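MAU2 chromatid cohesion factor homolog (Saccharomyces cerevisiae, PDB 4XDN) forms a complex with SCC2 that is required for the association of cohesin with chromosomes, and so takes part in sister chromatid cohesion. Local coordinates at residues M450-V464 with L475-L489. Numbering follows the deposited sequence.
With SO4 (sulfate ion), chain G.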
ATOM      1  N   MET A 450       0.596 -11.525  11.891  1.00 34.03           N
ATOM      2  CA  MET A 450       1.710 -12.407  12.198  1.00 36.11           C
ATOM      3  C   MET A 450       2.609 -11.837  13.291  1.00 34.95           C
ATOM      4  O   MET A 450       3.111 -12.582  14.132  1.00 36.53           O
ATOM      5  CB  MET A 450       2.520 -12.681  10.936  1.00 36.64           C
ATOM      6  CG  MET A 450       1.847 -13.685   9.997  1.00 41.95           C
ATOM      7  SD  MET A 450       2.957 -14.371   8.758  1.00 54.44           S
ATOM      8  CE  MET A 450       4.152 -15.193   9.820  1.00 59.43           C
ATOM      9  N   ILE A 451       2.815 -10.524  13.279  1.00 33.70           N
ATOM     10  CA  ILE A 451       3.526  -9.864  14.366  1.00 33.58           C
ATOM     11  C   ILE A 451       2.783 -10.130  15.670  1.00 35.22           C
ATOM     12  O   ILE A 451       3.395 -10.423  16.700  1.00 35.19           O
ATOM     13  CB  ILE A 451       3.657  -8.339  14.134  1.00 34.64           C
ATOM     14  CG1 ILE A 451       4.608  -8.065  12.966  1.00 36.07           C
ATOM     15  CG2 ILE A 451       4.167  -7.629  15.400  1.00 33.93           C
ATOM     16  CD1 ILE A 451       4.646  -6.619  12.513  1.00 36.50           C
ATOM     17  N   SER A 452       1.458 -10.036  15.611  1.00 35.45           N
ATOM     18  CA  SER A 452       0.620 -10.277  16.777  1.00 37.45           C
ATOM     19  C   SER A 452       0.741 -11.725  17.252  1.00 40.10           C
ATOM     20  O   SER A 452       0.804 -11.987  18.451  1.00 40.41           O
ATOM     21  CB  SER A 452      -0.842  -9.948  16.460  1.00 40.04           C
ATOM     22  OG  SER A 452      -0.983  -8.605  16.028  1.00 40.94           O
ATOM     23  N   LEU A 453       0.782 -12.661  16.309  1.00 39.10           N
ATOM     24  CA  LEU A 453       0.854 -14.078  16.647  1.00 41.10           C
ATOM     25  C   LEU A 453       2.220 -14.451  17.211  1.00 38.03           C
ATOM     26  O   LEU A 453       2.316 -15.294  18.102  1.00 38.10           O
ATOM     27  CB  LEU A 453       0.546 -14.943  15.421  1.00 42.69           C
ATOM     28  CG  LEU A 453      -0.923 -15.035  14.998  1.00 46.67           C
ATOM     29  CD1 LEU A 453      -1.044 -15.742  13.652  1.00 49.41           C
ATOM     30  CD2 LEU A 453      -1.754 -15.756  16.051  1.00 47.70           C
ATOM     31  N   LEU A 454       3.270 -13.825  16.690  1.00 35.36           N
ATOM     32  CA  LEU A 454       4.629 -14.127  17.127  1.00 36.25           C
ATOM     33  C   LEU A 454       4.889 -13.585  18.528  1.00 36.00           C
ATOM     34  O   LEU A 454       5.485 -14.270  19.365  1.00 36.10           O
ATOM     35  CB  LEU A 454       5.650 -13.556  16.140  1.00 36.16           C
ATOM     36  CG  LEU A 454       5.763 -14.279  14.792  1.00 38.46           C
ATOM     37  CD1 LEU A 454       6.668 -13.506  13.852  1.00 38.29           C
ATOM     38  CD2 LEU A 454       6.278 -15.699  14.967  1.00 38.34           C
ATOM     39  N   ASN A 455       4.449 -12.356  18.784  1.00 35.85           N
ATOM     40  CA  ASN A 455       4.529 -11.798  20.129  1.00 37.30           C
ATOM     41  C   ASN A 455       3.693 -12.634  21.086  1.00 38.48           C
ATOM     42  O   ASN A 455       4.099 -12.888  22.217  1.00 36.71           O
ATOM     43  CB  ASN A 455       4.055 -10.345  20.158  1.00 35.68           C
ATOM     44  CG  ASN A 455       5.072  -9.383  19.579  1.00 34.46           C
ATOM     45  OD1 ASN A 455       6.277  -9.564  19.736  1.00 33.19           O
ATOM     46  ND2 ASN A 455       4.586  -8.346  18.908  1.00 35.93           N
ATOM     47  N   CYS A 456       2.524 -13.063  20.618  1.00 41.00           N
ATOM     48  CA  CYS A 456       1.629 -13.882  21.425  1.00 44.71           C
ATOM     49  C   CYS A 456       2.277 -15.224  21.752  1.00 43.18           C
ATOM     50  O   CYS A 456       2.137 -15.732  22.863  1.00 42.07           O
ATOM     51  CB  CYS A 456       0.300 -14.100  20.699  1.00 48.52           C
ATOM     52  SG  CYS A 456      -0.936 -14.993  21.665  1.00 53.83           S
ATOM     53  N   TYR A 457       2.986 -15.790  20.780  1.00 41.27           N
ATOM     54  CA  TYR A 457       3.686 -17.052  20.979  1.00 40.24           C
ATOM     55  C   TYR A 457       4.814 -16.882  21.991  1.00 40.58           C
ATOM     56  O   TYR A 457       5.011 -17.726  22.866  1.00 41.67           O
ATOM     57  CB  TYR A 457       4.244 -17.578  19.653  1.00 38.14           C
ATOM     58  CG  TYR A 457       5.024 -18.867  19.790  1.00 40.68           C
ATOM     59  CD1 TYR A 457       6.389 -18.854  20.053  1.00 41.14           C
ATOM     60  CD2 TYR A 457       4.395 -20.099  19.658  1.00 42.37           C
ATOM     61  CE1 TYR A 457       7.104 -20.030  20.182  1.00 42.34           C
ATOM     62  CE2 TYR A 457       5.101 -21.280  19.785  1.00 43.72           C
ATOM     63  CZ  TYR A 457       6.455 -21.240  20.046  1.00 44.73           C
ATOM     64  OH  TYR A 457       7.162 -22.415  20.175  1.00 46.76           O
ATOM     65  N   THR A 458       5.551 -15.783  21.859  1.00 39.01           N
ATOM     66  CA  THR A 458       6.669 -15.480  22.744  1.00 36.81           C
ATOM     67  C   THR A 458       6.205 -15.386  24.190  1.00 37.67           C
ATOM     68  O   THR A 458       6.830 -15.946  25.091  1.00 37.80           O
ATOM     69  CB  THR A 458       7.353 -14.160  22.335  1.00 35.54           C
ATOM     70  OG1 THR A 458       7.853 -14.279  20.998  1.00 34.83           O
ATOM     71  CG2 THR A 458       8.506 -13.817  23.270  1.00 34.75           C
ATOM     72  N   VAL A 459       5.102 -14.677  24.405  1.00 37.02           N
ATOM     73  CA  VAL A 459       4.528 -14.532  25.736  1.00 37.85           C
ATOM     74  C   VAL A 459       4.112 -15.888  26.295  1.00 40.69           C
ATOM     75  O   VAL A 459       4.459 -16.231  27.423  1.00 41.90           O
ATOM     76  CB  VAL A 459       3.312 -13.579  25.713  1.00 37.70           C
ATOM     77  CG1 VAL A 459       2.539 -13.624  27.030  1.00 39.68           C
ATOM     78  CG2 VAL A 459       3.771 -12.162  25.421  1.00 37.83           C
ATOM     79  N   GLN A 460       3.372 -16.656  25.503  1.00 41.22           N
ATOM     80  CA  GLN A 460       2.876 -17.954  25.949  1.00 44.38           C
ATOM     81  C   GLN A 460       4.026 -18.919  26.217  1.00 43.17           C
ATOM     82  O   GLN A 460       3.977 -19.700  27.164  1.00 43.06           O
ATOM     83  CB  GLN A 460       1.920 -18.552  24.911  1.00 45.93           C
ATOM     84  CG  GLN A 460       0.630 -17.761  24.700  1.00 48.41           C
ATOM     85  CD  GLN A 460      -0.384 -17.966  25.812  1.00 52.27           C
ATOM     86  OE1 GLN A 460      -0.037 -17.995  26.994  1.00 53.84           O
ATOM     87  NE2 GLN A 460      -1.649 -18.113  25.434  1.00 53.83           N
ATOM     88  N   ALA A 461       5.061 -18.856  25.383  1.00 41.22           N
ATOM     89  CA  ALA A 461       6.221 -19.727  25.541  1.00 41.63           C
ATOM     90  C   ALA A 461       7.004 -19.349  26.793  1.00 42.86           C
ATOM     91  O   ALA A 461       7.548 -20.211  27.484  1.00 44.21           O
ATOM     92  CB  ALA A 461       7.110 -19.654  24.315  1.00 38.69           C
ATOM     93  N   ALA A 462       7.058 -18.052  27.079  1.00 42.09           N
ATOM     94  CA  ALA A 462       7.703 -17.564  28.289  1.00 42.74           C
ATOM     95  C   ALA A 462       6.958 -18.066  29.519  1.00 45.43           C
ATOM     96  O   ALA A 462       7.566 -18.379  30.540  1.00 46.23           O
ATOM     97  CB  ALA A 462       7.762 -16.045  28.288  1.00 41.22           C
ATOM     98  N   ARG A 463       5.637 -18.145  29.412  1.00 45.79           N
ATOM     99  CA  ARG A 463       4.810 -18.586  30.526  1.00 48.68           C
ATOM    100  C   ARG A 463       4.916 -20.095  30.727  1.00 49.66           C
ATOM    101  O   ARG A 463       4.918 -20.571  31.860  1.00 49.54           O
ATOM    102  CB  ARG A 463       3.355 -18.175  30.302  1.00 50.65           C
ATOM    103  CG  ARG A 463       3.141 -16.677  30.421  1.00 50.70           C
ATOM    104  CD  ARG A 463       1.719 -16.268  30.085  1.00 53.64           C
ATOM    105  NE  ARG A 463       1.530 -14.830  30.243  1.00 54.12           N
ATOM    106  CZ  ARG A 463       0.374 -14.199  30.072  1.00 56.61           C
ATOM    107  NH1 ARG A 463      -0.716 -14.875  29.734  1.00 58.50           N
ATOM    108  NH2 ARG A 463       0.307 -12.887  30.243  1.00 55.51           N
ATOM    109  N   VAL A 464       5.012 -20.843  29.632  1.00 48.90           N
ATOM    110  CA  VAL A 464       5.252 -22.280  29.717  1.00 51.25           C
ATOM    111  C   VAL A 464       6.524 -22.539  30.512  1.00 51.62           C
ATOM    112  O   VAL A 464       6.614 -23.504  31.269  1.00 53.97           O
ATOM    113  CB  VAL A 464       5.377 -22.924  28.316  1.00 49.22           C
ATOM    114  CG1 VAL A 464       6.001 -24.322  28.400  1.00 50.71           C
ATOM    115  CG2 VAL A 464       4.018 -22.996  27.647  1.00 48.81           C
ATOM    116  N   LEU A 475      -1.223 -23.881  28.607  1.00 64.63           N
ATOM    117  CA  LEU A 475      -0.248 -23.012  27.957  1.00 58.31           C
ATOM    118  C   LEU A 475       0.432 -23.646  26.741  1.00 57.11           C
ATOM    119  O   LEU A 475       0.776 -22.942  25.794  1.00 56.33           O
ATOM    120  CB  LEU A 475       0.811 -22.575  28.971  1.00 56.33           C
ATOM    121  CG  LEU A 475       0.341 -21.532  29.991  1.00 55.90           C
ATOM    122  CD1 LEU A 475       1.309 -21.436  31.159  1.00 55.59           C
ATOM    123  CD2 LEU A 475       0.176 -20.171  29.325  1.00 54.18           C
ATOM    124  N   VAL A 476       0.628 -24.962  26.753  1.00 58.57           N
ATOM    125  CA  VAL A 476       1.346 -25.619  25.658  1.00 58.24           C
ATOM    126  C   VAL A 476       0.471 -25.779  24.413  1.00 58.73           C
ATOM    127  O   VAL A 476       0.929 -25.540  23.299  1.00 56.46           O
ATOM    128  CB  VAL A 476       1.905 -27.008  26.078  1.00 59.70           C
ATOM    129  CG1 VAL A 476       3.064 -26.840  27.049  1.00 58.31           C
ATOM    130  CG2 VAL A 476       0.824 -27.895  26.686  1.00 64.01           C
ATOM    131  N   GLU A 477      -0.776 -26.198  24.602  1.00 62.21           N
ATOM    132  CA  GLU A 477      -1.748 -26.250  23.515  1.00 65.93           C
ATOM    133  C   GLU A 477      -1.850 -24.905  22.805  1.00 62.26           C
ATOM    134  O   GLU A 477      -1.888 -24.848  21.576  1.00 62.19           O
ATOM    135  CB  GLU A 477      -3.124 -26.671  24.046  1.00 71.87           C
ATOM    136  CG  GLU A 477      -4.245 -26.644  23.012  1.00 76.60           C
ATOM    137  CD  GLU A 477      -3.998 -27.585  21.848  1.00 79.52           C
ATOM    138  OE1 GLU A 477      -3.149 -28.492  21.978  1.00 79.16           O
ATOM    139  OE2 GLU A 477      -4.659 -27.415  20.800  1.00 81.71           O
ATOM    140  N   GLN A 478      -1.897 -23.827  23.581  1.00 59.22           N
ATOM    141  CA  GLN A 478      -1.979 -22.486  23.014  1.00 57.37           C
ATOM    142  C   GLN A 478      -0.734 -22.171  22.192  1.00 53.50           C
ATOM    143  O   GLN A 478      -0.826 -21.550  21.132  1.00 52.74           O
ATOM    144  CB  GLN A 478      -2.167 -21.443  24.118  1.00 57.85           C
ATOM    145  CG  GLN A 478      -3.539 -21.479  24.777  1.00 62.35           C
ATOM    146  CD  GLN A 478      -4.667 -21.195  23.802  1.00 65.43           C
ATOM    147  OE1 GLN A 478      -4.475 -20.517  22.794  1.00 64.31           O
ATOM    148  NE2 GLN A 478      -5.850 -21.724  24.097  1.00 69.14           N
ATOM    149  N   CYS A 479       0.427 -22.602  22.679  1.00 51.11           N
ATOM    150  CA  CYS A 479       1.669 -22.449  21.929  1.00 49.27           C
ATOM    151  C   CYS A 479       1.574 -23.183  20.595  1.00 50.32           C
ATOM    152  O   CYS A 479       1.891 -22.625  19.545  1.00 49.04           O
ATOM    153  CB  CYS A 479       2.863 -22.973  22.732  1.00 48.80           C
ATOM    154  SG  CYS A 479       3.471 -21.854  24.010  1.00 46.92           S
ATOM    155  N   ASN A 480       1.127 -24.434  20.644  1.00 52.87           N
ATOM    156  CA  ASN A 480       0.990 -25.247  19.443  1.00 55.52           C
ATOM    157  C   ASN A 480      -0.065 -24.672  18.499  1.00 55.93           C
ATOM    158  O   ASN A 480       0.116 -24.665  17.282  1.00 56.30           O
ATOM    159  CB  ASN A 480       0.636 -26.687  19.814  1.00 59.62           C
ATOM    160  CG  ASN A 480       1.602 -27.283  20.827  1.00 61.72           C
ATOM    161  OD1 ASN A 480       1.189 -27.942  21.781  1.00 64.61           O
ATOM    162  ND2 ASN A 480       2.894 -27.049  20.626  1.00 59.30           N
ATOM    163  N   LYS A 481      -1.163 -24.192  19.074  1.00 56.76           N
ATOM    164  CA  LYS A 481      -2.232 -23.560  18.309  1.00 58.25           C
ATOM    165  C   LYS A 481      -1.723 -22.313  17.589  1.00 53.40           C
ATOM    166  O   LYS A 481      -1.844 -22.193  16.369  1.00 53.23           O
ATOM    167  CB  LYS A 481      -3.398 -23.196  19.234  1.00 63.61           C
ATOM    168  CG  LYS A 481      -4.547 -22.446  18.562  1.00 69.49           C
ATOM    169  CD  LYS A 481      -5.469 -21.810  19.594  1.00 74.79           C
ATOM    170  CE  LYS A 481      -5.711 -20.335  19.293  1.00 75.85           C
ATOM    171  NZ  LYS A 481      -6.337 -19.620  20.441  1.00 77.37           N
ATOM    172  N   VAL A 482      -1.161 -21.386  18.359  1.00 50.97           N
ATOM    173  CA  VAL A 482      -0.655 -20.131  17.816  1.00 48.50           C
ATOM    174  C   VAL A 482       0.429 -20.379  16.769  1.00 47.62           C
ATOM    175  O   VAL A 482       0.511 -19.657  15.776  1.00 46.51           O
ATOM    176  CB  VAL A 482      -0.095 -19.223  18.944  1.00 46.62           C
ATOM    177  CG1 VAL A 482       0.740 -18.073  18.378  1.00 44.11           C
ATOM    178  CG2 VAL A 482      -1.232 -18.676  19.796  1.00 47.47           C
ATOM    179  N   TRP A 483       1.251 -21.400  16.985  1.00 48.01           N
ATOM    180  CA  TRP A 483       2.370 -21.666  16.086  1.00 47.26           C
ATOM    181  C   TRP A 483       1.900 -22.115  14.708  1.00 48.70           C
ATOM    182  O   TRP A 483       2.422 -21.659  13.693  1.00 48.37           O
ATOM    183  CB  TRP A 483       3.302 -22.723  16.673  1.00 47.84           C
ATOM    184  CG  TRP A 483       4.547 -22.900  15.864  1.00 47.06           C
ATOM    185  CD1 TRP A 483       4.822 -23.911  14.989  1.00 48.66           C
ATOM    186  CD2 TRP A 483       5.685 -22.032  15.845  1.00 44.86           C
ATOM    187  NE1 TRP A 483       6.066 -23.728  14.432  1.00 47.46           N
ATOM    188  CE2 TRP A 483       6.615 -22.580  14.940  1.00 45.06           C
ATOM    189  CE3 TRP A 483       6.010 -20.843  16.510  1.00 42.63           C
ATOM    190  CZ2 TRP A 483       7.850 -21.984  14.684  1.00 43.36           C
ATOM    191  CZ3 TRP A 483       7.234 -20.251  16.252  1.00 41.21           C
ATOM    192  CH2 TRP A 483       8.140 -20.823  15.348  1.00 41.31           C
ATOM    193  N   LEU A 484       0.922 -23.015  14.671  1.00 51.26           N
ATOM    194  CA  LEU A 484       0.381 -23.491  13.401  1.00 53.12           C
ATOM    195  C   LEU A 484      -0.209 -22.334  12.602  1.00 52.05           C
ATOM    196  O   LEU A 484      -0.120 -22.308  11.376  1.00 52.31           O
ATOM    197  CB  LEU A 484      -0.683 -24.567  13.634  1.00 56.92           C
ATOM    198  CG  LEU A 484      -0.178 -25.944  14.069  1.00 60.41           C
ATOM    199  CD1 LEU A 484      -1.346 -26.813  14.499  1.00 63.67           C
ATOM    200  CD2 LEU A 484       0.603 -26.619  12.950  1.00 62.28           C
ATOM    201  N   GLN A 485      -0.808 -21.380  13.307  1.00 51.10           N
ATOM    202  CA  GLN A 485      -1.360 -20.190  12.673  1.00 50.25           C
ATOM    203  C   GLN A 485      -0.254 -19.348  12.042  1.00 47.75           C
ATOM    204  O   GLN A 485      -0.439 -18.773  10.970  1.00 47.52           O
ATOM    205  CB  GLN A 485      -2.145 -19.361  13.690  1.00 50.25           C
ATOM    206  CG  GLN A 485      -3.473 -19.983  14.093  1.00 54.51           C
ATOM    207  CD  GLN A 485      -4.070 -19.356  15.340  1.00 57.42           C
ATOM    208  OE1 GLN A 485      -3.417 -18.574  16.034  1.00 56.86           O
ATOM    209  NE2 GLN A 485      -5.318 -19.702  15.634  1.00 60.92           N
ATOM    210  N   VAL A 486       0.894 -19.282  12.709  1.00 46.32           N
ATOM    211  CA  VAL A 486       2.043 -18.549  12.187  1.00 46.99           C
ATOM    212  C   VAL A 486       2.561 -19.205  10.913  1.00 48.44           C
ATOM    213  O   VAL A 486       2.869 -18.523   9.937  1.00 49.80           O
ATOM    214  CB  VAL A 486       3.187 -18.466  13.228  1.00 47.28           C
ATOM    215  CG1 VAL A 486       4.505 -18.036  12.577  1.00 46.47           C
ATOM    216  CG2 VAL A 486       2.815 -17.508  14.349  1.00 47.27           C
ATOM    217  N   GLU A 487       2.661 -20.530  10.931  1.00 48.86           N
ATOM    218  CA  GLU A 487       3.164 -21.275   9.784  1.00 51.55           C
ATOM    219  C   GLU A 487       2.239 -21.126   8.581  1.00 51.63           C
ATOM    220  O   GLU A 487       2.698 -20.990   7.447  1.00 51.40           O
ATOM    221  CB  GLU A 487       3.321 -22.756  10.138  1.00 59.08           C
ATOM    222  CG  GLU A 487       4.360 -23.039  11.217  1.00 66.97           C
ATOM    223  CD  GLU A 487       5.780 -22.755  10.759  1.00 74.36           C
ATOM    224  OE1 GLU A 487       5.989 -22.534   9.548  1.00 76.69           O
ATOM    225  OE2 GLU A 487       6.690 -22.751  11.615  1.00 78.05           O
ATOM    226  N   LYS A 488       0.936 -21.152   8.838  1.00 52.17           N
ATOM    227  CA  LYS A 488      -0.060 -21.093   7.776  1.00 53.71           C
ATOM    228  C   LYS A 488      -0.020 -19.755   7.044  1.00 52.11           C
ATOM    229  O   LYS A 488      -0.000 -19.716   5.816  1.00 52.32           O
ATOM    230  CB  LYS A 488      -1.458 -21.339   8.348  1.00 56.54           C
ATOM    231  CG  LYS A 488      -2.557 -21.400   7.297  1.00 60.76           C
ATOM    232  CD  LYS A 488      -3.693 -22.309   7.742  1.00 65.62           C
ATOM    233  CE  LYS A 488      -4.755 -22.449   6.660  1.00 70.35           C
ATOM    234  NZ  LYS A 488      -5.532 -21.191   6.470  1.00 70.32           N
ATOM    235  N   LEU A 489      -0.005 -18.662   7.801  1.00 49.93           N
ATOM    236  CA  LEU A 489       0.027 -17.329   7.210  1.00 49.60           C
ATOM    237  C   LEU A 489       1.365 -17.062   6.528  1.00 49.05           C
ATOM    238  O   LEU A 489       1.411 -16.459   5.458  1.00 47.86           O
ATOM    239  CB  LEU A 489      -0.240 -16.262   8.276  1.00 47.53           C
ATOM    240  CG  LEU A 489      -1.621 -16.288   8.936  1.00 49.63           C
ATOM    241  CD1 LEU A 489      -1.685 -15.280  10.071  1.00 48.48           C
ATOM    242  CD2 LEU A 489      -2.722 -16.014   7.920  1.00 52.21           C
TER
HETATM  243  S   SO4 G 705      -3.465 -12.009  29.102  1.00184.71           S
HETATM  244  O1  SO4 G 705      -2.324 -11.486  28.356  1.00184.16           O
HETATM  245  O2  SO4 G 705      -4.698 -11.454  28.556  1.00184.82           O
HETATM  246  O3  SO4 G 705      -3.493 -13.464  28.991  1.00184.75           O
HETATM  247  O4  SO4 G 705      -3.341 -11.632  30.507  1.00185.65           O
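Leu453 drops as a knob among Val482, Gln485, Val486 and Leu489, and Cys479 does the same from the other helix among Tyr457, Gln460, Ala461 and Val464, a worked example of how two successive antiparallel helices of a mostly helical array interlock. The axes of 450-464 and 475-489 run 9.1 Å apart at their closest, at 154° between their directions. Packing is tight around these knobs and at the linked end of the pair. Val482 CG1 lies 3.2 Å from Leu453 O, and near the connecting turn Val464 CG2 presses on Leu475 CB at 3.5 Å, closer than usual carbon contact. Tyr457 fills the middle: with CG anti to the backbone N (chi1 178°), its ring lies under Trp483 CE3, which sits over the centre of one face, 3.4 Å from Tyr457 CE2. The two ring planes meet obliquely, at 49°. Cys479 O approaches the tyrosine ring in its plane, at the edge, while the hydroxyl is hydrogen-bonded outside the pair to Ser512 OG, in helix 499-513. A leucine in place of Tyr457 would probably leave Ser512 without this partner and uncover part of the indole of Trp483.

The other flank is more polar. Gln460, buried and bent at chi2, lays OE1 3.2 Å from Leu475 CD2 and NE2 against CB and CG of Gln478. Its solvent side is formed by the partly exposed Gln478, Gln485 and Arg463; Gln485 sets OE1 3.3 Å from Leu453 CD2, whereas the extended Arg463 leads away from 475-489. Its NH1 gives a nearly straight hydrogen bond of 3.2 Å to O3 of a sulfate that probably came from the crystallisation solution and also accepts from Val432 N. With polar groups along this flank meeting mainly carbon, the helix pair is held chiefly by shape and apolar burial, while hydroxyl and guanidinium are engaged by partners beyond the interface.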